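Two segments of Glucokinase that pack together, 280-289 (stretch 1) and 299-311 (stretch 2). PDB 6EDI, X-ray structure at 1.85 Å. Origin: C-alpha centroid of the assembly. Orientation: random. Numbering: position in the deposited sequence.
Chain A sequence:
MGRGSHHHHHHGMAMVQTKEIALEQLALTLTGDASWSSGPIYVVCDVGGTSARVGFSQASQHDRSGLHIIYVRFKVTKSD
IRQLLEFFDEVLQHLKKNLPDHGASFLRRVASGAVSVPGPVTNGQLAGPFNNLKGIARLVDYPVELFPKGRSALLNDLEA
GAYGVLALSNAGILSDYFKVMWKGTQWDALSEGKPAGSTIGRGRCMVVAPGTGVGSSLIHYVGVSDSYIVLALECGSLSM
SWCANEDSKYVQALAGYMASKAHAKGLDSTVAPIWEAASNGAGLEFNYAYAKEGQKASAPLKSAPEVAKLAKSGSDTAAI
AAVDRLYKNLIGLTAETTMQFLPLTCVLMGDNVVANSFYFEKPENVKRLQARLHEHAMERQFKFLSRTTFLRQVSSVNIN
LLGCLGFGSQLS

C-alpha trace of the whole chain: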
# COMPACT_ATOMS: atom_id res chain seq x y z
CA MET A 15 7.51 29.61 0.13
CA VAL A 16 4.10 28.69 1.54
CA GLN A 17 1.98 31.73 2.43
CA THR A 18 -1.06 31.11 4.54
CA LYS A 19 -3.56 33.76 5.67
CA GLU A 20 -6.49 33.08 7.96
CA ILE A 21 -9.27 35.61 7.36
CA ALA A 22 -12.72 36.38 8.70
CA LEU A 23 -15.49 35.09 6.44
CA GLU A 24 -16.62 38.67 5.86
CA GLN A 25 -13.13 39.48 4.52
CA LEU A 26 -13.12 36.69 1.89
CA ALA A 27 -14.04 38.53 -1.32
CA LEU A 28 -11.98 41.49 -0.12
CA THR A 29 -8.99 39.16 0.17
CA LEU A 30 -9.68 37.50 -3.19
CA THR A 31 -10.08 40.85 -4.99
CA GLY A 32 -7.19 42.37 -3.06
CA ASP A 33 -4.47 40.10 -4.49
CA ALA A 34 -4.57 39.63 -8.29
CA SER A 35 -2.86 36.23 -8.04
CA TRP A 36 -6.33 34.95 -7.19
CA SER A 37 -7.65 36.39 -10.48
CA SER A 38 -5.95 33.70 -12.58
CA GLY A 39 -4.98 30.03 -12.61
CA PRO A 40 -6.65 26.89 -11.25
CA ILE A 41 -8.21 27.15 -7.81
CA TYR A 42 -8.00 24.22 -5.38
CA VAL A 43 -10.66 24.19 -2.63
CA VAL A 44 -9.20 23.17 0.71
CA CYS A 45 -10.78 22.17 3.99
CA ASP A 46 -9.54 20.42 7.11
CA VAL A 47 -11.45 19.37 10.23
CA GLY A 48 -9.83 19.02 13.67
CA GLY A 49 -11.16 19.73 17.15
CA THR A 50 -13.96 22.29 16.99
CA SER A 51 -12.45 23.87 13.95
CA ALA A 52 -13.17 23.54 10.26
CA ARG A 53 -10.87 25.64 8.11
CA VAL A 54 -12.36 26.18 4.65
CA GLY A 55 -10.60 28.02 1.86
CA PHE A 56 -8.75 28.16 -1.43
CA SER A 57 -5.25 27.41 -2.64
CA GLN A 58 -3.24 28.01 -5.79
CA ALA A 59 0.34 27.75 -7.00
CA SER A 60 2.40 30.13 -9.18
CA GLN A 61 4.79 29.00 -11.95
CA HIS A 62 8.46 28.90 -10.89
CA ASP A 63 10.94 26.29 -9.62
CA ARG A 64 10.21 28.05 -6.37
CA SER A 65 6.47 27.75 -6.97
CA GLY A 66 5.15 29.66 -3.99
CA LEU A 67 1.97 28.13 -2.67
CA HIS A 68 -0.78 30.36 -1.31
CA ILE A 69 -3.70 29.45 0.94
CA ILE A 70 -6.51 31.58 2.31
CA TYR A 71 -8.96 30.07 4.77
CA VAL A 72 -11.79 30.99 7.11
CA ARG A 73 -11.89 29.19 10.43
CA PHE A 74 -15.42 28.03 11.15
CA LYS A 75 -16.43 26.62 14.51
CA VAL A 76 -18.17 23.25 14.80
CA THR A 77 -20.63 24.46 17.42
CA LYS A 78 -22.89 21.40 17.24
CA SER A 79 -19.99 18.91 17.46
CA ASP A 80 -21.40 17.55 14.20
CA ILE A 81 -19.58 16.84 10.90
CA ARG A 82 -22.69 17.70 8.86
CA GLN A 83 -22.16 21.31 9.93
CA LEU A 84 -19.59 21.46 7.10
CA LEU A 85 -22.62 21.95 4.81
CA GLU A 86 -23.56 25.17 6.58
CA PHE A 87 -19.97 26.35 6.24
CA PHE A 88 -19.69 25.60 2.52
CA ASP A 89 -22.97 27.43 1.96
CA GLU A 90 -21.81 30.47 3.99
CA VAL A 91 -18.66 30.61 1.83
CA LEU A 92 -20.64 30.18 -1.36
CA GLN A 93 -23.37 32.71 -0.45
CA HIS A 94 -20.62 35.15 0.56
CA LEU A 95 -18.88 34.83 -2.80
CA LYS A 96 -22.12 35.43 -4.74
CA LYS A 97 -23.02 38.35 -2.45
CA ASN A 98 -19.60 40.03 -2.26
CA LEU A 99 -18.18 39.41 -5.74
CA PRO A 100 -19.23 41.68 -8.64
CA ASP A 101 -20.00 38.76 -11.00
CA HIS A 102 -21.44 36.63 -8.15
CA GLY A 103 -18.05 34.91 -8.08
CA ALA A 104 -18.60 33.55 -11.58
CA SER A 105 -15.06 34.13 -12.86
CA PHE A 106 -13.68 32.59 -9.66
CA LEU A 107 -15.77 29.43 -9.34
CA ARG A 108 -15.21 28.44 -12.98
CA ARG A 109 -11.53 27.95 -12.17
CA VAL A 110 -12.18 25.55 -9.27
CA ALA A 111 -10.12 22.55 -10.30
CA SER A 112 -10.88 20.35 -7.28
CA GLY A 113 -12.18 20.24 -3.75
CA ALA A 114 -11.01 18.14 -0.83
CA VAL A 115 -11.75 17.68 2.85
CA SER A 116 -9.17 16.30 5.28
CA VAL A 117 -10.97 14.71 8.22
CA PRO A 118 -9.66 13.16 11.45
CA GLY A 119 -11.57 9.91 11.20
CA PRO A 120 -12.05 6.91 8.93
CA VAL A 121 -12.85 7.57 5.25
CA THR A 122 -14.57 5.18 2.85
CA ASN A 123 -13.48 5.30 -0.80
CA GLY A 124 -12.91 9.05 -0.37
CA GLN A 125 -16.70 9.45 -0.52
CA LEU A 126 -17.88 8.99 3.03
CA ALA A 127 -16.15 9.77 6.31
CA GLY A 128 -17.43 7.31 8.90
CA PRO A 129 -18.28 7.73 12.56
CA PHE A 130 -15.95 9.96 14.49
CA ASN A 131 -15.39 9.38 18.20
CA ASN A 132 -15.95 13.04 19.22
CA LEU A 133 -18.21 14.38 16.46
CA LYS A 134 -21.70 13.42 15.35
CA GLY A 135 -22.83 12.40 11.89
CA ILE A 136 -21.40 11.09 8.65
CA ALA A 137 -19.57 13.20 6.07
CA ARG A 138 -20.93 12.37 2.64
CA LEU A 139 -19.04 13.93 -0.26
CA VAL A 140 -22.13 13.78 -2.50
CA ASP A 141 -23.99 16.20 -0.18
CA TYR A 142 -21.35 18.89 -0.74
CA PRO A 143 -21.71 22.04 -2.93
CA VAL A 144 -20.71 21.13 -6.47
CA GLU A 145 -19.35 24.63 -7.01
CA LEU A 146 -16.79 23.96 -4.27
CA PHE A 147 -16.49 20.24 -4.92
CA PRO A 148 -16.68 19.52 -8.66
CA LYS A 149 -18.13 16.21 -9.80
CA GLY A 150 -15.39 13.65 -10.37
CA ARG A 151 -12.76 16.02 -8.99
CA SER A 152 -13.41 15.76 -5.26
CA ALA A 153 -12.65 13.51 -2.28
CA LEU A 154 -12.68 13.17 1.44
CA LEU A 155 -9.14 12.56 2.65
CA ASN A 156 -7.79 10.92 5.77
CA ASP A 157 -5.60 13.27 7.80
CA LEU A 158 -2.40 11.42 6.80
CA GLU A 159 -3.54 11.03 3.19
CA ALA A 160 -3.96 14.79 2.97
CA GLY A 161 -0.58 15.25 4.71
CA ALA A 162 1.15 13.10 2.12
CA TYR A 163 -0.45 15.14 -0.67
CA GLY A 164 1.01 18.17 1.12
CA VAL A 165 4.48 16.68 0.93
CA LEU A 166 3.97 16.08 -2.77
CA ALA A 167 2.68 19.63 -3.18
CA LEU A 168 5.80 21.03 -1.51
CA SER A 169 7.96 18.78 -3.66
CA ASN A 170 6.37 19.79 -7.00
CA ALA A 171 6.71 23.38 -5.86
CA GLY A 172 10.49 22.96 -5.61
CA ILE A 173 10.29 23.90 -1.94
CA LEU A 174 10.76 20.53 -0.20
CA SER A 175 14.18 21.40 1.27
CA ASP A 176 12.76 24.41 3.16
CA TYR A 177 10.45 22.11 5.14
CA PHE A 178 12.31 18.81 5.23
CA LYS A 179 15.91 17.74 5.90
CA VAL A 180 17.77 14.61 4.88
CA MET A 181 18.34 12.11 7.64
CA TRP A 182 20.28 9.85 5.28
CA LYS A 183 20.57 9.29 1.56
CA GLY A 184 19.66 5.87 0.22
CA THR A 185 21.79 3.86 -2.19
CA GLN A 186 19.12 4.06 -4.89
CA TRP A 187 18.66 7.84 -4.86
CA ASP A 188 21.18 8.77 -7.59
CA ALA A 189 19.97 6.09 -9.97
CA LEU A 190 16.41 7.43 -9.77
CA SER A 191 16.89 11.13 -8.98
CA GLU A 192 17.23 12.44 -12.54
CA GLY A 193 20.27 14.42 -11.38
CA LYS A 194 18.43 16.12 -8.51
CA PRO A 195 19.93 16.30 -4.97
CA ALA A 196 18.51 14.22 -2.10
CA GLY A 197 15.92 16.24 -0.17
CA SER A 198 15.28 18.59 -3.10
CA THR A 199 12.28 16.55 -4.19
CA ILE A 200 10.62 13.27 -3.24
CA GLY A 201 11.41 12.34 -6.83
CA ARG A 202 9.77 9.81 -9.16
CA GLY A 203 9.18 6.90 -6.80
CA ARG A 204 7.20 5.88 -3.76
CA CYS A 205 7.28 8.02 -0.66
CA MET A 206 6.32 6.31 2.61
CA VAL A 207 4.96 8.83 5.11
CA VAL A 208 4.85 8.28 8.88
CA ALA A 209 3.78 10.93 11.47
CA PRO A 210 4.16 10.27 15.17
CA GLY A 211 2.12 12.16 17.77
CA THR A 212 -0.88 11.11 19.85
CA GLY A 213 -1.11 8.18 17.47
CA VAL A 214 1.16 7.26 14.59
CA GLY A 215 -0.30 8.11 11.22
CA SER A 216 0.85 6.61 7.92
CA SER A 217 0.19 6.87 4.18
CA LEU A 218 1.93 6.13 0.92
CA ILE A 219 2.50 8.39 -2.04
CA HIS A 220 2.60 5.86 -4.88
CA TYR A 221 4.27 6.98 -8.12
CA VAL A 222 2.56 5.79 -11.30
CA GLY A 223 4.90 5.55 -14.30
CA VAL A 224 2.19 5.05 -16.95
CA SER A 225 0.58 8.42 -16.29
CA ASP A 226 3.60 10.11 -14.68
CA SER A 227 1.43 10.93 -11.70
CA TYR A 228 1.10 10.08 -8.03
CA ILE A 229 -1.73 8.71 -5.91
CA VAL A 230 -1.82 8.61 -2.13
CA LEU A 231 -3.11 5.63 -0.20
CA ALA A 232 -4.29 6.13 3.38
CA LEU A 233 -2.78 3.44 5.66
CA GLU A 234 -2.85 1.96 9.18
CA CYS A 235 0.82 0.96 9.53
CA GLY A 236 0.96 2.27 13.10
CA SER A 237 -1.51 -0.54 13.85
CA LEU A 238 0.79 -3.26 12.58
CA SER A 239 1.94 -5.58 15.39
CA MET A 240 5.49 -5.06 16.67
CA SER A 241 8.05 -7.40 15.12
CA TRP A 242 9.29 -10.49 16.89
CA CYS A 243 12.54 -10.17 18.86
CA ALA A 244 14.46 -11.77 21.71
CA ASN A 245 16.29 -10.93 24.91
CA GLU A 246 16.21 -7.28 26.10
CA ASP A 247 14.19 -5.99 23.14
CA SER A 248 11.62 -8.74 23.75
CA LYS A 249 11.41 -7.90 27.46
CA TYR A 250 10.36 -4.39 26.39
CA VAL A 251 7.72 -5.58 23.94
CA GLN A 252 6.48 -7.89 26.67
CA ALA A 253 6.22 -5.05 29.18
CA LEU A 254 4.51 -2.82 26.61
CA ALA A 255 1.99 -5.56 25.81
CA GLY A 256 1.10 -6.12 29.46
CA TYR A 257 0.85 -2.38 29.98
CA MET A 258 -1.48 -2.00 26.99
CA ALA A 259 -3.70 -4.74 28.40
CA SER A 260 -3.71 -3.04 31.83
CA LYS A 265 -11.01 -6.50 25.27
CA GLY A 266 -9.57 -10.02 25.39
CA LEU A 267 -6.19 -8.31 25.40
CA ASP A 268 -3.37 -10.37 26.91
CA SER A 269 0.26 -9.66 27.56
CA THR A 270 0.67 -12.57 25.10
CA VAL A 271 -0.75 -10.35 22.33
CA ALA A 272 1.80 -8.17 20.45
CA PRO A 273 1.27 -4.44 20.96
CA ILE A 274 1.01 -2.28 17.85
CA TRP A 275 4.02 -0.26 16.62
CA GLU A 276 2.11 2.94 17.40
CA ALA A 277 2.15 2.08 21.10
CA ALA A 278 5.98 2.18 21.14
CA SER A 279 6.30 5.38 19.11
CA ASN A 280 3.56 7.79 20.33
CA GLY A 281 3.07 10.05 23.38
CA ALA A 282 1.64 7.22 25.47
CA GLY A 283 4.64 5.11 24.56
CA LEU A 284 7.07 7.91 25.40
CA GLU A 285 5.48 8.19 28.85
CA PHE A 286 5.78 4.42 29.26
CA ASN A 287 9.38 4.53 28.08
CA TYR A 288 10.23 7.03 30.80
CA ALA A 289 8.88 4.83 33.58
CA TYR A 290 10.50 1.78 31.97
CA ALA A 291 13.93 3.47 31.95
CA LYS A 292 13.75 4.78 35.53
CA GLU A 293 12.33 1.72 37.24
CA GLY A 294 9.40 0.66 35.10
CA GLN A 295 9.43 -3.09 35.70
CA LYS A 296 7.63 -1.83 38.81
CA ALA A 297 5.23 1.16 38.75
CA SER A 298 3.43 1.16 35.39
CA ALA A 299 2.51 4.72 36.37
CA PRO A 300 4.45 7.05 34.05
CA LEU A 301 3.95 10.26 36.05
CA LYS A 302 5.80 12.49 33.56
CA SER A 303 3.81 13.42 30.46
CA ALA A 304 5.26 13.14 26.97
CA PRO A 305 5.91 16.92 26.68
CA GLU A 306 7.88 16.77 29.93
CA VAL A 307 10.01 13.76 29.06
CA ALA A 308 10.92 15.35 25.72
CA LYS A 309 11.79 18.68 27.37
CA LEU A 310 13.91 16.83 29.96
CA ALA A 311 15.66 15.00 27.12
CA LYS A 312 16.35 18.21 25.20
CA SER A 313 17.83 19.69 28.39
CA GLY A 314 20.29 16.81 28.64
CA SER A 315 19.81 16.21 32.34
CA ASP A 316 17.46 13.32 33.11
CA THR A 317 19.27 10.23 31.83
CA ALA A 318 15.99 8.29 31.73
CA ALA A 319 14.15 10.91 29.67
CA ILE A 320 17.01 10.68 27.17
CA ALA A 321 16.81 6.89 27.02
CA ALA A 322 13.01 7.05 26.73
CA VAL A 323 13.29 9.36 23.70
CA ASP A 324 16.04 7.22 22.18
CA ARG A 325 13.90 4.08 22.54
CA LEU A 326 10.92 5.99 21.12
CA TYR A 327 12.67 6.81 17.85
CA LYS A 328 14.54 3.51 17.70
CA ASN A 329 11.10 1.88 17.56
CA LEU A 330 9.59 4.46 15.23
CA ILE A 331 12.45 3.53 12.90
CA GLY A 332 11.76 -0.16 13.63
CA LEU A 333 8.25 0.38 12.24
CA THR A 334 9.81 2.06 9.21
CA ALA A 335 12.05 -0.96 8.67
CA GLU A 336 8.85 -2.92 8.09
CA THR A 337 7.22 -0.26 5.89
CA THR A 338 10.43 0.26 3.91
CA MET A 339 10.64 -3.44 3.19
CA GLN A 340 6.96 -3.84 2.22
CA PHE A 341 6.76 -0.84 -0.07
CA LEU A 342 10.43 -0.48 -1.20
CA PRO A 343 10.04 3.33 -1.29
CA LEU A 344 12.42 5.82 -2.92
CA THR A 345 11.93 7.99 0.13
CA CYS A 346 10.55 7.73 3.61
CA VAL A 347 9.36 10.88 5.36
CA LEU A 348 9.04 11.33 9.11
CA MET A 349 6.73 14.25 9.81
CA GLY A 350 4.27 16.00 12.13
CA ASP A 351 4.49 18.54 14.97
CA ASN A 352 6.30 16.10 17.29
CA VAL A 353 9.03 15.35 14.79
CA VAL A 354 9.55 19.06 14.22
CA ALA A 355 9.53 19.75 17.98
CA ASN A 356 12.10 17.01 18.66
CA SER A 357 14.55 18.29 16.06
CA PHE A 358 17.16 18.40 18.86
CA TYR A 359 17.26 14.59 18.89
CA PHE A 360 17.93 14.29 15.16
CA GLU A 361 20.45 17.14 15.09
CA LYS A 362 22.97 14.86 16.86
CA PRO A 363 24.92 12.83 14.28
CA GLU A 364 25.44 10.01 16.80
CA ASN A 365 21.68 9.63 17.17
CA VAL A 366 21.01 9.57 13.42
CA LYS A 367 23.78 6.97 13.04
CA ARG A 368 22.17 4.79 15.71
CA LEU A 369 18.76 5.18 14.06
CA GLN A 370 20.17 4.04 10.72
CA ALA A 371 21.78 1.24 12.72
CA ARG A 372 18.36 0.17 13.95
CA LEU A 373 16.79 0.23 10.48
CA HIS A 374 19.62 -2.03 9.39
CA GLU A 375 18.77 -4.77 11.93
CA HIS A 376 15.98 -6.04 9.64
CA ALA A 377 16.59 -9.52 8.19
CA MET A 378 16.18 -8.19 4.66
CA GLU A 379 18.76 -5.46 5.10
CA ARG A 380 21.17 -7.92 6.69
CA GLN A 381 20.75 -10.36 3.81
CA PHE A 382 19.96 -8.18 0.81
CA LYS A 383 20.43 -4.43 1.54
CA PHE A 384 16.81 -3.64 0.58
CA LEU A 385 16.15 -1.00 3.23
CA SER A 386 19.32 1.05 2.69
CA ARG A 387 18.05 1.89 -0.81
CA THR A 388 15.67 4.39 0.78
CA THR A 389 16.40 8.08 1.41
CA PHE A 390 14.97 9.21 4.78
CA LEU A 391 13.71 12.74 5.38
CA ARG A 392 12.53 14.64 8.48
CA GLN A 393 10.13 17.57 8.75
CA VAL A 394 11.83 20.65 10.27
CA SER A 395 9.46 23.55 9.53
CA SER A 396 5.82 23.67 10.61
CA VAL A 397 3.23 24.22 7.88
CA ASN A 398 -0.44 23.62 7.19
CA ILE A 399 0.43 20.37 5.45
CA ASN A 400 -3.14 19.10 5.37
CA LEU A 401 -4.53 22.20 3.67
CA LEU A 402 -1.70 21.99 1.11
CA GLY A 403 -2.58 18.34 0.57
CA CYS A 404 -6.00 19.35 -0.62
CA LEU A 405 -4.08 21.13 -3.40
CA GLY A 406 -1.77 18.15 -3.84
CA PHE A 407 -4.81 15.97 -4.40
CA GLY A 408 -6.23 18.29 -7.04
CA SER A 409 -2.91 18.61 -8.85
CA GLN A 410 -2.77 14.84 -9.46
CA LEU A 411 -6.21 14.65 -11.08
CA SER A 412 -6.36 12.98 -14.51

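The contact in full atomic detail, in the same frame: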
# COMPACT_ATOMS: atom_id res chain seq x y z
N ASN A 280 4.41 6.62 20.06
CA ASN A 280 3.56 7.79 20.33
C ASN A 280 3.79 8.43 21.71
O ASN A 280 4.70 8.04 22.44
CB ASN A 280 2.09 7.41 20.19
CG ASN A 280 1.64 6.39 21.23
OD1 ASN A 280 2.46 5.87 21.99
ND2 ASN A 280 0.35 6.10 21.26
N GLY A 281 2.96 9.42 22.08
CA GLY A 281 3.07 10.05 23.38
C GLY A 281 2.92 9.07 24.53
O GLY A 281 3.74 9.05 25.46
N ALA A 282 1.87 8.25 24.47
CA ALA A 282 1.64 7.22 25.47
C ALA A 282 2.85 6.33 25.65
O ALA A 282 3.23 6.01 26.77
CB ALA A 282 0.44 6.39 25.09
N GLY A 283 3.45 5.93 24.53
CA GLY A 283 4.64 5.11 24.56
C GLY A 283 5.83 5.84 25.16
O GLY A 283 6.62 5.25 25.89
N LEU A 284 5.96 7.13 24.85
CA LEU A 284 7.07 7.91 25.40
C LEU A 284 6.96 7.98 26.93
O LEU A 284 7.96 7.82 27.65
CB LEU A 284 7.11 9.31 24.81
CG LEU A 284 8.26 10.13 25.41
CD1 LEU A 284 9.60 9.44 25.13
CD2 LEU A 284 8.26 11.55 24.90
N GLU A 285 5.74 8.18 27.41
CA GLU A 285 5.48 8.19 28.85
C GLU A 285 5.78 6.83 29.49
O GLU A 285 6.31 6.76 30.60
CB GLU A 285 4.05 8.63 29.12
CG GLU A 285 3.80 10.07 28.63
CD GLU A 285 2.38 10.56 28.84
OE1 GLU A 285 1.56 9.80 29.38
OE2 GLU A 285 2.10 11.71 28.45
N PHE A 286 5.45 5.75 28.78
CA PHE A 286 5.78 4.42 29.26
C PHE A 286 7.29 4.20 29.26
O PHE A 286 7.85 3.60 30.18
CB PHE A 286 5.12 3.34 28.40
CG PHE A 286 5.52 1.95 28.77
CD1 PHE A 286 4.89 1.30 29.83
CD2 PHE A 286 6.54 1.30 28.09
CE1 PHE A 286 5.27 0.02 30.20
CE2 PHE A 286 6.92 0.01 28.44
CZ PHE A 286 6.28 -0.63 29.51
N ASN A 287 7.94 4.67 28.20
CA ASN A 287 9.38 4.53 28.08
C ASN A 287 10.12 5.17 29.25
O ASN A 287 11.11 4.63 29.75
CB ASN A 287 9.86 5.10 26.76
CG ASN A 287 9.64 4.13 25.61
OD1 ASN A 287 9.02 3.08 25.80
ND2 ASN A 287 10.13 4.48 24.42
N TYR A 288 9.61 6.31 29.69
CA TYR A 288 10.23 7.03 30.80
C TYR A 288 10.20 6.20 32.08
O TYR A 288 11.23 6.00 32.72
CB TYR A 288 9.55 8.37 31.03
CG TYR A 288 10.27 9.22 32.05
CD1 TYR A 288 11.54 9.72 31.80
CD2 TYR A 288 9.69 9.50 33.28
CE1 TYR A 288 12.21 10.50 32.73
CE2 TYR A 288 10.35 10.27 34.22
CZ TYR A 288 11.61 10.77 33.95
OH TYR A 288 12.26 11.54 34.89
N ALA A 289 9.02 5.72 32.44
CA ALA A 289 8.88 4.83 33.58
C ALA A 289 9.81 3.63 33.41
O ALA A 289 10.62 3.34 34.28
CB ALA A 289 7.45 4.38 33.73
N ALA A 299 2.80 3.29 36.37
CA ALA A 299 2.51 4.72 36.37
C ALA A 299 3.66 5.52 35.78
O ALA A 299 4.79 5.46 36.28
CB ALA A 299 2.24 5.19 37.79
N PRO A 300 3.39 6.27 34.71
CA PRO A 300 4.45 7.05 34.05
C PRO A 300 4.81 8.33 34.81
O PRO A 300 5.97 8.75 34.77
CB PRO A 300 3.82 7.42 32.70
CG PRO A 300 2.62 6.51 32.54
CD PRO A 300 2.13 6.28 33.93
N LEU A 301 3.83 8.92 35.48
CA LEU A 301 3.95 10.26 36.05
C LEU A 301 4.19 11.31 34.96
O LEU A 301 3.25 11.97 34.51
CB LEU A 301 5.04 10.34 37.13
CG LEU A 301 4.89 11.50 38.11
CD1 LEU A 301 3.47 11.50 38.66
CD2 LEU A 301 5.93 11.43 39.23
N LYS A 302 5.45 11.46 34.54
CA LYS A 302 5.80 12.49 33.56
C LYS A 302 5.04 12.33 32.25
O LYS A 302 4.96 11.23 31.68
CB LYS A 302 7.30 12.48 33.28
CG LYS A 302 8.12 13.49 34.08
CD LYS A 302 8.06 13.23 35.57
CE LYS A 302 9.24 13.88 36.29
NZ LYS A 302 10.02 12.87 37.06
N SER A 303 4.49 13.44 31.75
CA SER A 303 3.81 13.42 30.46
C SER A 303 4.82 13.47 29.33
O SER A 303 6.00 13.78 29.55
CB SER A 303 2.82 14.59 30.35
OG SER A 303 3.49 15.83 30.48
N ALA A 304 4.37 13.15 28.13
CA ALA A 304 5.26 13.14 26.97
C ALA A 304 5.97 14.49 26.72
O ALA A 304 7.18 14.51 26.44
CB ALA A 304 4.53 12.66 25.73
N PRO A 305 5.23 15.62 26.81
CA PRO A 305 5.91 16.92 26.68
C PRO A 305 7.09 17.02 27.63
O PRO A 305 8.19 17.44 27.23
CB PRO A 305 4.84 17.91 27.12
CG PRO A 305 3.56 17.27 26.76
CD PRO A 305 3.77 15.79 26.93
N GLU A 306 6.87 16.62 28.88
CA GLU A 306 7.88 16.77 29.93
C GLU A 306 9.12 15.94 29.66
O GLU A 306 10.25 16.43 29.76
CB GLU A 306 7.32 16.34 31.29
CG GLU A 306 6.06 17.04 31.76
CD GLU A 306 5.50 16.38 33.01
OE1 GLU A 306 6.27 16.21 33.99
OE2 GLU A 306 4.30 16.01 33.02
N VAL A 307 8.91 14.67 29.34
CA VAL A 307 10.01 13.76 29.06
C VAL A 307 10.87 14.34 27.94
O VAL A 307 12.08 14.44 28.07
CB VAL A 307 9.49 12.34 28.69
CG1 VAL A 307 10.64 11.45 28.23
CG2 VAL A 307 8.76 11.71 29.87
N ALA A 308 10.22 14.77 26.86
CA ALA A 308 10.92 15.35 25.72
C ALA A 308 11.70 16.61 26.10
O ALA A 308 12.84 16.80 25.67
CB ALA A 308 9.94 15.64 24.58
N LYS A 309 11.09 17.49 26.90
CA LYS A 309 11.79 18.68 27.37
C LYS A 309 13.02 18.29 28.20
O LYS A 309 14.11 18.85 28.01
CB LYS A 309 10.85 19.59 28.17
CG LYS A 309 11.57 20.79 28.77
CD LYS A 309 10.64 21.64 29.61
CE LYS A 309 10.03 22.78 28.80
NZ LYS A 309 10.27 24.11 29.44
N LEU A 310 12.83 17.34 29.11
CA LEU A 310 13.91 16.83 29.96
C LEU A 310 15.04 16.22 29.13
O LEU A 310 16.21 16.30 29.50
CB LEU A 310 13.36 15.80 30.95
CG LEU A 310 12.75 16.24 32.30
CD1 LEU A 310 11.93 17.50 32.17
CD2 LEU A 310 11.89 15.14 32.89
N ALA A 311 14.68 15.62 28.00
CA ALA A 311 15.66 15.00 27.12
C ALA A 311 16.44 16.05 26.35
O ALA A 311 17.66 15.93 26.14
CB ALA A 311 14.97 14.06 26.15

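The first turn of an α-helix leaves backbone N-H groups without the carbonyl partners that serve the rest of the helix, and this pair of segments from glucokinase illustrates two ways of supplying them. Helix 281-289 is capped locally: Asn 280, at the N-cap position, accepts from Gly 283 N through its OD1 at 2.7 Å, and its chi1 in the p well brings the amide back over the turn. Its ND2 is satisfied elsewhere in the structure.

Helix 304-311 is served differently. Ser 303 occupies the N-cap position, but its side chain makes no capping bond; instead its OG donates to Glu 306 OE2 at 2.7 Å, and the same carboxylate oxygen accepts from Ser 303 N at 2.9 Å. The N-H of Ala 304 is met from across the interface, where Ala 304 N donates to Glu 285 OE2 at 2.7 Å. On the way to this site the aliphatic part of Glu 285 passes the Lys 302 carbonyl, with Glu 285 CG 3.5 Å from Lys 302 O.

The helix axes approach to 8.9 Å at 60°, so they diverge from a limited zone of contact. There Leu 284 and Tyr 288, one turn apart, face Val 307: Leu 284 CD1 lies 3.8 Å from Val 307 CG1, and Tyr 288 CB 3.6 Å from Val 307 CG2. The backbones come close nearer the helix starts, with Gly 281 CA 5.2 Å from Ala 304 CA; Ala 304 CB sits 3.7 Å from Gly 281 O and 4.0 Å from Leu 284 CD2. The loop before the second helix extends the packing, placing Pro 300 CB 3.3 Å from Glu 285 O.

Tyr 288 combines apolar packing with a polar end. Its OH accepts a weak hydrogen bond from Lys 302 NZ at 3.4 Å and is also hydrogen-bonded elsewhere in the structure, so this buried residue does not depend on the lysine alone.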